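DNA ligase (Archaeoglobus fulgidus, PDB 3GDE) seals nicks in double-stranded DNA during replication, recombination and repair, using ATP and passing through a covalent AMP-lysine intermediate. Local coordinates at residues R15-S20 and A155-R160; A10-R15 and A30-K35; S407-G412 and K416-V421. All coordinates share one frame; numbering follows the deposited sequence.

Contact 1: R15-S20 and A155-R160; sequences RLEKIS and ARYLTR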
loop_
_atom_site.group_PDB
_atom_site.type_symbol
_atom_site.label_atom_id
_atom_site.label_comp_id
_atom_site.label_asym_id
_atom_site.label_seq_id
_atom_site.Cartn_x
_atom_site.Cartn_y
_atom_site.Cartn_z
ATOM N N ARG A 15 -15.483 -2.030 21.401
ATOM C CA ARG A 15 -14.845 -2.627 22.566
ATOM C C ARG A 15 -13.323 -2.769 22.408
ATOM O O ARG A 15 -12.586 -2.706 23.387
ATOM C CB ARG A 15 -15.512 -3.965 22.903
ATOM C CG ARG A 15 -16.694 -3.830 23.860
ATOM C CD ARG A 15 -17.713 -4.977 23.741
ATOM N NE ARG A 15 -18.910 -4.541 23.017
ATOM C CZ ARG A 15 -19.991 -4.007 23.591
ATOM N NH1 ARG A 15 -20.052 -3.858 24.913
ATOM N NH2 ARG A 15 -21.020 -3.621 22.839
ATOM N N LEU A 16 -12.856 -2.928 21.172
ATOM C CA LEU A 16 -11.424 -3.036 20.878
ATOM C C LEU A 16 -10.674 -1.722 21.053
ATOM O O LEU A 16 -9.458 -1.727 21.253
ATOM C CB LEU A 16 -11.197 -3.536 19.452
ATOM C CG LEU A 16 -11.580 -4.953 19.044
ATOM C CD1 LEU A 16 -11.200 -5.151 17.591
ATOM C CD2 LEU A 16 -10.934 -6.013 19.938
ATOM N N GLU A 17 -11.391 -0.603 20.948
ATOM C CA GLU A 17 -10.794 0.726 21.083
ATOM C C GLU A 17 -10.147 0.953 22.450
ATOM O O GLU A 17 -9.146 1.652 22.562
ATOM C CB GLU A 17 -11.837 1.821 20.830
ATOM C CG GLU A 17 -12.424 1.794 19.443
ATOM C CD GLU A 17 -12.735 3.168 18.891
ATOM O OE1 GLU A 17 -12.411 4.182 19.556
ATOM O OE2 GLU A 17 -13.295 3.224 17.769
ATOM N N LYS A 18 -10.733 0.350 23.476
ATOM C CA LYS A 18 -10.272 0.469 24.854
ATOM C C LYS A 18 -9.007 -0.354 25.096
ATOM O O LYS A 18 -8.235 -0.073 26.020
ATOM C CB LYS A 18 -11.420 0.044 25.787
ATOM C CG LYS A 18 -11.067 -0.431 27.205
ATOM C CD LYS A 18 -11.088 -1.969 27.313
ATOM C CE LYS A 18 -11.362 -2.440 28.732
ATOM N NZ LYS A 18 -12.767 -2.135 29.154
ATOM N N ILE A 19 -8.792 -1.356 24.251
ATOM C CA ILE A 19 -7.741 -2.334 24.463
ATOM C C ILE A 19 -6.456 -1.905 23.762
ATOM O O ILE A 19 -6.433 -1.688 22.541
ATOM C CB ILE A 19 -8.203 -3.746 24.018
ATOM C CG1 ILE A 19 -9.414 -4.185 24.858
ATOM C CG2 ILE A 19 -7.076 -4.764 24.141
ATOM C CD1 ILE A 19 -10.295 -5.231 24.193
ATOM N N SER A 20 -5.388 -1.774 24.543
ATOM C CA SER A 20 -4.114 -1.343 24.003
ATOM C C SER A 20 -3.127 -2.494 23.823
ATOM O O SER A 20 -2.202 -2.395 23.018
ATOM C CB SER A 20 -3.516 -0.199 24.843
ATOM O OG SER A 20 -3.062 -0.662 26.099
ATOM N N ALA A 155 -22.891 3.783 11.916
ATOM C CA ALA A 155 -22.552 4.958 11.126
ATOM C C ALA A 155 -21.103 5.377 11.374
ATOM O O ALA A 155 -20.410 5.846 10.470
ATOM C CB ALA A 155 -23.515 6.106 11.431
ATOM N N ARG A 156 -20.661 5.200 12.611
ATOM C CA ARG A 156 -19.281 5.457 13.001
ATOM C C ARG A 156 -18.273 4.630 12.212
ATOM O O ARG A 156 -17.382 5.195 11.587
ATOM C CB ARG A 156 -19.128 5.205 14.491
ATOM C CG ARG A 156 -17.719 5.322 15.032
ATOM C CD ARG A 156 -17.841 5.726 16.469
ATOM N NE ARG A 156 -17.004 4.934 17.339
ATOM C CZ ARG A 156 -17.177 4.851 18.649
ATOM N NH1 ARG A 156 -18.158 5.512 19.237
ATOM N NH2 ARG A 156 -16.363 4.100 19.371
ATOM N N TYR A 157 -18.414 3.301 12.238
ATOM C CA TYR A 157 -17.464 2.411 11.542
ATOM C C TYR A 157 -17.674 2.299 10.035
ATOM O O TYR A 157 -16.756 1.952 9.319
ATOM C CB TYR A 157 -17.369 1.045 12.224
ATOM C CG TYR A 157 -16.787 1.185 13.607
ATOM C CD1 TYR A 157 -15.434 1.467 13.781
ATOM C CD2 TYR A 157 -17.599 1.089 14.744
ATOM C CE1 TYR A 157 -14.895 1.631 15.044
ATOM C CE2 TYR A 157 -17.073 1.256 16.016
ATOM C CZ TYR A 157 -15.719 1.525 16.156
ATOM O OH TYR A 157 -15.174 1.695 17.404
ATOM N N LEU A 158 -18.875 2.601 9.555
ATOM C CA LEU A 158 -19.109 2.719 8.113
ATOM C C LEU A 158 -18.280 3.873 7.574
ATOM O O LEU A 158 -17.630 3.765 6.528
ATOM C CB LEU A 158 -20.593 2.981 7.819
ATOM C CG LEU A 158 -21.480 1.956 7.094
ATOM C CD1 LEU A 158 -20.857 0.577 6.940
ATOM C CD2 LEU A 158 -22.882 1.855 7.727
ATOM N N THR A 159 -18.314 4.977 8.305
ATOM C CA THR A 159 -17.606 6.190 7.935
ATOM C C THR A 159 -16.095 5.949 7.996
ATOM O O THR A 159 -15.373 6.278 7.054
ATOM C CB THR A 159 -18.031 7.358 8.862
ATOM O OG1 THR A 159 -19.442 7.590 8.711
ATOM C CG2 THR A 159 -17.265 8.650 8.545
ATOM N N ARG A 160 -15.632 5.344 9.089
ATOM C CA ARG A 160 -14.209 5.068 9.281
ATOM C C ARG A 160 -13.681 4.068 8.255
ATOM O O ARG A 160 -12.532 4.166 7.822
ATOM C CB ARG A 160 -13.938 4.583 10.702
ATOM C CG ARG A 160 -14.067 5.691 11.738
ATOM C CD ARG A 160 -13.449 5.296 13.052
ATOM N NE ARG A 160 -13.784 6.220 14.131
ATOM C CZ ARG A 160 -13.534 5.963 15.413
ATOM N NH1 ARG A 160 -12.960 4.821 15.757
ATOM N NH2 ARG A 160 -13.870 6.833 16.354
HETATM O O HOH W 1 -13.139 6.615 18.997
#
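Glu-17 of segment 15-20 faces Tyr-157 on helix 152-162 across a CA-CA separation of 11.8 Å, a gap too wide for backbones to meet and bridged wholly by long side chains. One carboxylate oxygen, Glu-17 OE2, takes all the direct bonds from the helix, while OE1 is linked through a water. The phenol of Tyr-157 comes from the opposite direction to the Glu-17 side chain, its OH donating to Glu-17 OE2 at 2.4 Å, shorter than expected and doubtful in its exact value; the oxygen lies at the edge of the ring, near its plane, while the carboxylate is turned 82° from that ring. Arg-160, its chain extended from CG to NE, brings NH1 to 2.6 Å from Glu-17 OE2 in a salt bridge, and NH1 also bonds the Met-166 carbonyl oxygen. The approach to Glu-17 is on the syn side of the oxygen but tilted out of the carboxylate plane, and the bond is bent, with an angle of 130° at the hydrogen. The water donates to Glu-17 OE1 at 2.6 Å and accepts from Arg-160 NH2 at 2.8 Å. Arg-156 adds a longer salt bridge, NH2 to Glu-17 OE2 at 3.6 Å. Within the helix, NE of Arg-156 lies over one face of the Arg-160 guanidinium. Both arginines have further acidic partners, Glu-99 for Arg-156 and Asp-93 for Arg-160. The two positive groups are thus set among three carboxylates in a largely buried salt-bridge network inside the N-terminal, probably DNA-binding, helical region. Such surroundings would probably stabilise Glu-17 as a carboxylate, and Arg-160 and the water probably help to fix the rotation of its head, joining segment 15-20 to helix 152-162 by polar chemistry.

Contact 2: A10-R15 and A30-K35; sequences AEFCER and AAFLQK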
loop_
_atom_site.group_PDB
_atom_site.type_symbol
_atom_site.label_atom_id
_atom_site.label_comp_id
_atom_site.label_asym_id
_atom_site.label_seq_id
_atom_site.Cartn_x
_atom_site.Cartn_y
_atom_site.Cartn_z
ATOM N N ALA A 10 -19.780 -3.682 14.561
ATOM C CA ALA A 10 -19.522 -2.332 15.072
ATOM C C ALA A 10 -19.322 -2.311 16.591
ATOM O O ALA A 10 -18.372 -1.690 17.082
ATOM C CB ALA A 10 -20.644 -1.362 14.642
ATOM N N GLU A 11 -20.194 -3.000 17.326
ATOM C CA GLU A 11 -20.077 -3.105 18.788
ATOM C C GLU A 11 -18.823 -3.840 19.192
ATOM O O GLU A 11 -18.201 -3.498 20.194
ATOM C CB GLU A 11 -21.249 -3.868 19.400
ATOM C CG GLU A 11 -22.583 -3.562 18.778
ATOM C CD GLU A 11 -23.350 -2.477 19.487
ATOM O OE1 GLU A 11 -24.286 -1.931 18.859
ATOM O OE2 GLU A 11 -23.033 -2.182 20.662
ATOM N N PHE A 12 -18.473 -4.877 18.431
ATOM C CA PHE A 12 -17.211 -5.587 18.641
ATOM C C PHE A 12 -16.003 -4.648 18.500
ATOM O O PHE A 12 -15.094 -4.687 19.327
ATOM C CB PHE A 12 -17.086 -6.775 17.682
ATOM C CG PHE A 12 -15.724 -7.425 17.693
ATOM C CD1 PHE A 12 -15.260 -8.083 18.831
ATOM C CD2 PHE A 12 -14.918 -7.392 16.566
ATOM C CE1 PHE A 12 -14.003 -8.684 18.850
ATOM C CE2 PHE A 12 -13.660 -7.996 16.567
ATOM C CZ PHE A 12 -13.200 -8.639 17.714
ATOM N N CYS A 13 -16.009 -3.807 17.461
ATOM C CA CYS A 13 -14.916 -2.860 17.196
ATOM C C CYS A 13 -14.799 -1.795 18.276
ATOM O O CYS A 13 -13.693 -1.439 18.690
ATOM C CB CYS A 13 -15.101 -2.183 15.839
ATOM S SG CYS A 13 -14.814 -3.281 14.455
ATOM N N GLU A 14 -15.948 -1.293 18.726
ATOM C CA GLU A 14 -15.994 -0.291 19.774
ATOM C C GLU A 14 -15.264 -0.765 21.034
ATOM O O GLU A 14 -14.504 -0.004 21.637
ATOM C CB GLU A 14 -17.430 0.072 20.092
ATOM C CG GLU A 14 -17.556 1.409 20.777
ATOM C CD GLU A 14 -18.053 1.302 22.195
ATOM O OE1 GLU A 14 -17.549 0.440 22.955
ATOM O OE2 GLU A 14 -18.968 2.086 22.545
ATOM N N ARG A 15 -15.483 -2.030 21.401
ATOM C CA ARG A 15 -14.845 -2.627 22.566
ATOM C C ARG A 15 -13.323 -2.769 22.408
ATOM O O ARG A 15 -12.586 -2.706 23.387
ATOM C CB ARG A 15 -15.512 -3.965 22.903
ATOM C CG ARG A 15 -16.694 -3.830 23.860
ATOM C CD ARG A 15 -17.713 -4.977 23.741
ATOM N NE ARG A 15 -18.910 -4.541 23.017
ATOM C CZ ARG A 15 -19.991 -4.007 23.591
ATOM N NH1 ARG A 15 -20.052 -3.858 24.913
ATOM N NH2 ARG A 15 -21.020 -3.621 22.839
ATOM N N ALA A 30 -9.448 -13.217 17.372
ATOM C CA ALA A 30 -9.507 -14.657 17.104
ATOM C C ALA A 30 -10.818 -15.267 17.567
ATOM O O ALA A 30 -11.472 -15.983 16.805
ATOM C CB ALA A 30 -8.322 -15.389 17.771
ATOM N N ALA A 31 -11.192 -14.979 18.812
ATOM C CA ALA A 31 -12.461 -15.448 19.388
ATOM C C ALA A 31 -13.662 -15.073 18.534
ATOM O O ALA A 31 -14.514 -15.918 18.265
ATOM C CB ALA A 31 -12.636 -14.923 20.847
ATOM N N PHE A 32 -13.724 -13.809 18.110
ATOM C CA PHE A 32 -14.794 -13.316 17.224
ATOM C C PHE A 32 -14.844 -14.046 15.883
ATOM O O PHE A 32 -15.909 -14.487 15.444
ATOM C CB PHE A 32 -14.618 -11.809 16.971
ATOM C CG PHE A 32 -15.819 -11.150 16.345
ATOM C CD1 PHE A 32 -16.936 -10.821 17.120
ATOM C CD2 PHE A 32 -15.827 -10.837 14.982
ATOM C CE1 PHE A 32 -18.045 -10.196 16.541
ATOM C CE2 PHE A 32 -16.941 -10.220 14.389
ATOM C CZ PHE A 32 -18.052 -9.907 15.166
ATOM N N LEU A 33 -13.681 -14.159 15.240
ATOM C CA LEU A 33 -13.545 -14.805 13.933
ATOM C C LEU A 33 -13.993 -16.276 13.947
ATOM O O LEU A 33 -14.619 -16.750 13.000
ATOM C CB LEU A 33 -12.083 -14.698 13.458
ATOM C CG LEU A 33 -11.577 -13.600 12.493
ATOM C CD1 LEU A 33 -12.361 -12.268 12.483
ATOM C CD2 LEU A 33 -10.078 -13.381 12.662
ATOM N N GLN A 34 -13.664 -16.979 15.028
ATOM C CA GLN A 34 -14.013 -18.392 15.226
ATOM C C GLN A 34 -15.497 -18.724 15.187
ATOM O O GLN A 34 -15.864 -19.866 14.903
ATOM C CB GLN A 34 -13.498 -18.861 16.586
ATOM C CG GLN A 34 -12.107 -19.374 16.555
ATOM C CD GLN A 34 -11.607 -19.776 17.922
ATOM O OE1 GLN A 34 -12.164 -19.377 18.955
ATOM N NE2 GLN A 34 -10.532 -20.561 17.942
ATOM N N LYS A 35 -16.340 -17.741 15.500
ATOM C CA LYS A 35 -17.766 -17.969 15.700
ATOM C C LYS A 35 -18.597 -17.536 14.496
ATOM O O LYS A 35 -19.840 -17.622 14.499
ATOM C CB LYS A 35 -18.224 -17.263 16.978
ATOM C CG LYS A 35 -17.551 -17.799 18.222
ATOM C CD LYS A 35 -17.914 -16.984 19.440
ATOM C CE LYS A 35 -17.142 -17.458 20.673
ATOM N NZ LYS A 35 -15.655 -17.476 20.425
#
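Phe-12 and Phe-32 lie face to face, an aromatic stack that accounts for essentially the whole meeting of helix 6-16 with helix 22-34 in these segments. The ring planes are only 8° apart and the centroids 4.0 Å, so the faces overlap broadly: CG of Phe-32 sits over the centre of the Phe-12 ring, and CD2 of Phe-12 over the centre of the Phe-32 ring. Both side chains have CG anti to the backbone N (chi1 171° for Phe-12, -167° for Phe-32), which brings the two rings face over face between the helices. They overlap far enough for each ring to reach the root of its partner. CB of Phe-32 stands over the Phe-12 face, 3.9 Å from the ring centroid, and touches Phe-12 CZ at 3.6 Å; in return CB of Phe-12 makes an off-centre CH-pi contact with the Phe-32 ring and comes within 3.7 Å of Phe-32 CE1. With an alanine in place of Phe-12, the Phe-32 ring would probably lose the partner on this face and be freer to turn, leaving a gap between the two helices. The stack joins successive helices of the N-terminal ligase region, probably the DNA-binding domain. It continues into helix 39-49, where Phe-12 touches Ile-49 and Phe-32 touches Val-45, while Ala-10 and Cys-13 pack on Tyr-157 of helix 152-162.

Contact 3: S407-G412 and K416-V421; sequences SPYIPG and KNWLKV. With PO4 (phosphate ion), chain C; PO4 (phosphate ion), chain B.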
loop_
_atom_site.group_PDB
_atom_site.type_symbol
_atom_site.label_atom_id
_atom_site.label_comp_id
_atom_site.label_asym_id
_atom_site.label_seq_id
_atom_site.Cartn_x
_atom_site.Cartn_y
_atom_site.Cartn_z
ATOM N N SER A 407 19.812 -18.777 -3.391
ATOM C CA SER A 407 18.624 -18.348 -2.661
ATOM C C SER A 407 17.359 -18.642 -3.466
ATOM O O SER A 407 17.377 -18.528 -4.695
ATOM C CB SER A 407 18.717 -16.862 -2.253
ATOM O OG SER A 407 18.711 -15.979 -3.370
ATOM N N PRO A 408 16.275 -19.079 -2.776
ATOM C CA PRO A 408 14.936 -19.157 -3.376
ATOM C C PRO A 408 14.268 -17.785 -3.362
ATOM O O PRO A 408 14.780 -16.858 -2.746
ATOM C CB PRO A 408 14.188 -20.096 -2.434
ATOM C CG PRO A 408 14.798 -19.822 -1.102
ATOM C CD PRO A 408 16.262 -19.533 -1.369
ATOM N N TYR A 409 13.137 -17.661 -4.032
ATOM C CA TYR A 409 12.399 -16.413 -4.041
ATOM C C TYR A 409 11.382 -16.433 -2.905
ATOM O O TYR A 409 10.526 -17.335 -2.844
ATOM C CB TYR A 409 11.715 -16.214 -5.405
ATOM C CG TYR A 409 11.075 -14.851 -5.595
ATOM C CD1 TYR A 409 11.715 -13.858 -6.332
ATOM C CD2 TYR A 409 9.829 -14.560 -5.038
ATOM C CE1 TYR A 409 11.120 -12.605 -6.522
ATOM C CE2 TYR A 409 9.236 -13.324 -5.213
ATOM C CZ TYR A 409 9.882 -12.348 -5.959
ATOM O OH TYR A 409 9.291 -11.118 -6.119
ATOM N N ILE A 410 11.489 -15.448 -2.004
ATOM C CA ILE A 410 10.638 -15.387 -0.812
ATOM C C ILE A 410 9.709 -14.162 -0.819
ATOM O O ILE A 410 10.110 -13.064 -0.404
ATOM C CB ILE A 410 11.469 -15.418 0.506
ATOM C CG1 ILE A 410 12.514 -16.551 0.500
ATOM C CG2 ILE A 410 10.542 -15.520 1.725
ATOM C CD1 ILE A 410 11.963 -17.954 0.744
ATOM N N PRO A 411 8.459 -14.351 -1.282
ATOM C CA PRO A 411 7.494 -13.257 -1.385
ATOM C C PRO A 411 7.369 -12.411 -0.114
ATOM O O PRO A 411 7.231 -12.946 0.999
ATOM C CB PRO A 411 6.179 -13.985 -1.689
ATOM C CG PRO A 411 6.605 -15.187 -2.448
ATOM C CD PRO A 411 7.874 -15.626 -1.744
ATOM N N GLY A 412 7.460 -11.100 -0.297
ATOM C CA GLY A 412 7.191 -10.131 0.758
ATOM C C GLY A 412 8.276 -9.949 1.796
ATOM O O GLY A 412 8.114 -9.159 2.713
ATOM N N LYS A 416 18.732 -10.730 3.816
ATOM C CA LYS A 416 20.066 -10.461 3.291
ATOM C C LYS A 416 20.405 -11.216 1.995
ATOM O O LYS A 416 21.512 -11.077 1.480
ATOM C CB LYS A 416 21.116 -10.748 4.367
ATOM C CG LYS A 416 21.034 -9.808 5.565
ATOM C CD LYS A 416 22.266 -9.909 6.466
ATOM C CE LYS A 416 22.012 -9.243 7.828
ATOM N NZ LYS A 416 22.969 -9.735 8.880
ATOM N N ASN A 417 19.467 -12.002 1.463
ATOM C CA ASN A 417 19.722 -12.758 0.228
ATOM C C ASN A 417 19.851 -11.878 -1.022
ATOM O O ASN A 417 20.488 -12.263 -2.005
ATOM C CB ASN A 417 18.660 -13.837 0.013
ATOM C CG ASN A 417 18.909 -15.093 0.850
ATOM O OD1 ASN A 417 18.024 -15.944 0.989
ATOM N ND2 ASN A 417 20.113 -15.216 1.399
ATOM N N TRP A 418 19.215 -10.712 -0.977
ATOM C CA TRP A 418 19.374 -9.684 -1.993
ATOM C C TRP A 418 19.844 -8.453 -1.253
ATOM O O TRP A 418 19.317 -8.120 -0.177
ATOM C CB TRP A 418 18.045 -9.358 -2.672
ATOM C CG TRP A 418 17.449 -10.413 -3.574
ATOM C CD1 TRP A 418 17.822 -11.729 -3.688
ATOM C CD2 TRP A 418 16.324 -10.239 -4.457
ATOM N NE1 TRP A 418 17.021 -12.368 -4.609
ATOM C CE2 TRP A 418 16.095 -11.480 -5.094
ATOM C CE3 TRP A 418 15.506 -9.145 -4.785
ATOM C CZ2 TRP A 418 15.075 -11.662 -6.042
ATOM C CZ3 TRP A 418 14.497 -9.327 -5.731
ATOM C CH2 TRP A 418 14.293 -10.577 -6.346
ATOM N N LEU A 419 20.840 -7.782 -1.823
ATOM C CA LEU A 419 21.324 -6.516 -1.270
ATOM C C LEU A 419 21.422 -5.464 -2.373
ATOM O O LEU A 419 21.904 -5.751 -3.472
ATOM C CB LEU A 419 22.681 -6.709 -0.584
ATOM C CG LEU A 419 22.787 -7.729 0.559
ATOM C CD1 LEU A 419 24.245 -8.087 0.787
ATOM C CD2 LEU A 419 22.153 -7.237 1.864
ATOM N N LYS A 420 20.941 -4.257 -2.090
ATOM C CA LYS A 420 21.164 -3.139 -2.992
ATOM C C LYS A 420 22.366 -2.327 -2.537
ATOM O O LYS A 420 22.488 -1.980 -1.364
ATOM C CB LYS A 420 19.915 -2.240 -3.183
ATOM C CG LYS A 420 18.883 -2.251 -2.063
ATOM C CD LYS A 420 17.699 -1.308 -2.347
ATOM C CE LYS A 420 16.411 -1.895 -1.779
ATOM N NZ LYS A 420 15.332 -0.899 -1.528
ATOM N N VAL A 421 23.269 -2.061 -3.468
ATOM C CA VAL A 421 24.354 -1.121 -3.220
ATOM C C VAL A 421 24.297 -0.019 -4.270
ATOM O O VAL A 421 24.487 -0.251 -5.467
ATOM C CB VAL A 421 25.752 -1.809 -3.142
ATOM C CG1 VAL A 421 25.892 -2.856 -4.194
ATOM C CG2 VAL A 421 26.880 -0.777 -3.234
HETATM P P PO4 C . 14.969 2.076 -3.580
HETATM O O1 PO4 C . 15.374 2.474 -4.979
HETATM O O2 PO4 C . 16.153 1.691 -2.730
HETATM O O3 PO4 C . 14.232 3.230 -2.945
HETATM O O4 PO4 C . 14.068 0.874 -3.672
HETATM P P PO4 B . 11.878 -1.045 -1.782
HETATM O O1 PO4 B . 11.205 -1.428 -3.085
HETATM O O2 PO4 B . 13.025 -1.997 -1.572
HETATM O O3 PO4 B . 12.418 0.366 -1.848
HETATM O O4 PO4 B . 10.883 -1.161 -0.661
HETATM O O HOH W 2 16.374 -15.325 -4.619
HETATM O O HOH W 3 15.693 -16.298 -0.067
#
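Two aromatic rings, Tyr-409 and Trp-418, make the main apolar contact between the irregular segment 407-412 and the corner that leads into strand 419-422. They meet obliquely, with planes at 76° and the centroid of the Tyr-409 ring 5.8 Å from that of the tryptophan six-membered ring; the closest carbons are CE1 of Tyr-409 and CH2 of Trp-418, at 3.8 Å. With chi1 at -172°, the Tyr-409 ring extends away from its own amide nitrogen and sets its CD1-CE1 side against CZ2 and CH2 of the indole. A close van der Waals contact puts CB of Ser-407 3.4 Å from OD1 of Asn-417.

The polar links run through water. One water donates to Ser-407 OG and to the carbonyl oxygen of Pro-408, and accepts from Trp-418 NE1 at 3.0 Å, tying down the indole N-H. Another bridges Pro-408 O and Asn-417 OD1, donating to the amide oxygen at 2.6 Å. Ser-407 OG is also bonded to the Leu-404 carbonyl, and Tyr-409 OH to the Met-229 backbone N and Asp-299.

Apart from the meeting of the two segments, Lys-420, predicted to bind ATP, hydrogen-bonds two phosphate ions. Lys-420 NZ donates to O2 of one at 2.6 Å and to O2 and O4 of the other; Lys-252, the predicted adenylated lysine, and Arg-414 also take part in phosphate binding. These ions probably come from the crystallisation liquor, but their position is consistent with a pocket for nucleotide phosphates.

Trp-418 also packs on Phe-340 of strand 335-342, a predicted ATP-binding residue, and on Ala-231. Strand 419-422 pairs in parallel with 230-233 and antiparallel with 399-403, placing the contact beside these strands of the adenylation domain, with Lys-420 on the strand between them.

Overall arrangement
Contacts 1 and 2 are neighbours, their centres 11 Å apart, and both draw on helix 6-16 within the N-terminal DNA ligase region. Their segments alternate along the chain and share Arg-15; Tyr-157 and Arg-156 of contact 1 pack directly on Glu-14 of contact 2. Segment 15-20 meets helix 152-162 through charges, and helix 6-16 also packs against that helix and stacks on helix 22-34. Contact 3 comes later in the sequence, its centre about 38 Å from that of contact 1 and 37 Å from that of contact 2, and touches neither. The set thus samples the probable DNA-binding region and, well apart, the nucleotide-binding region of the ligase.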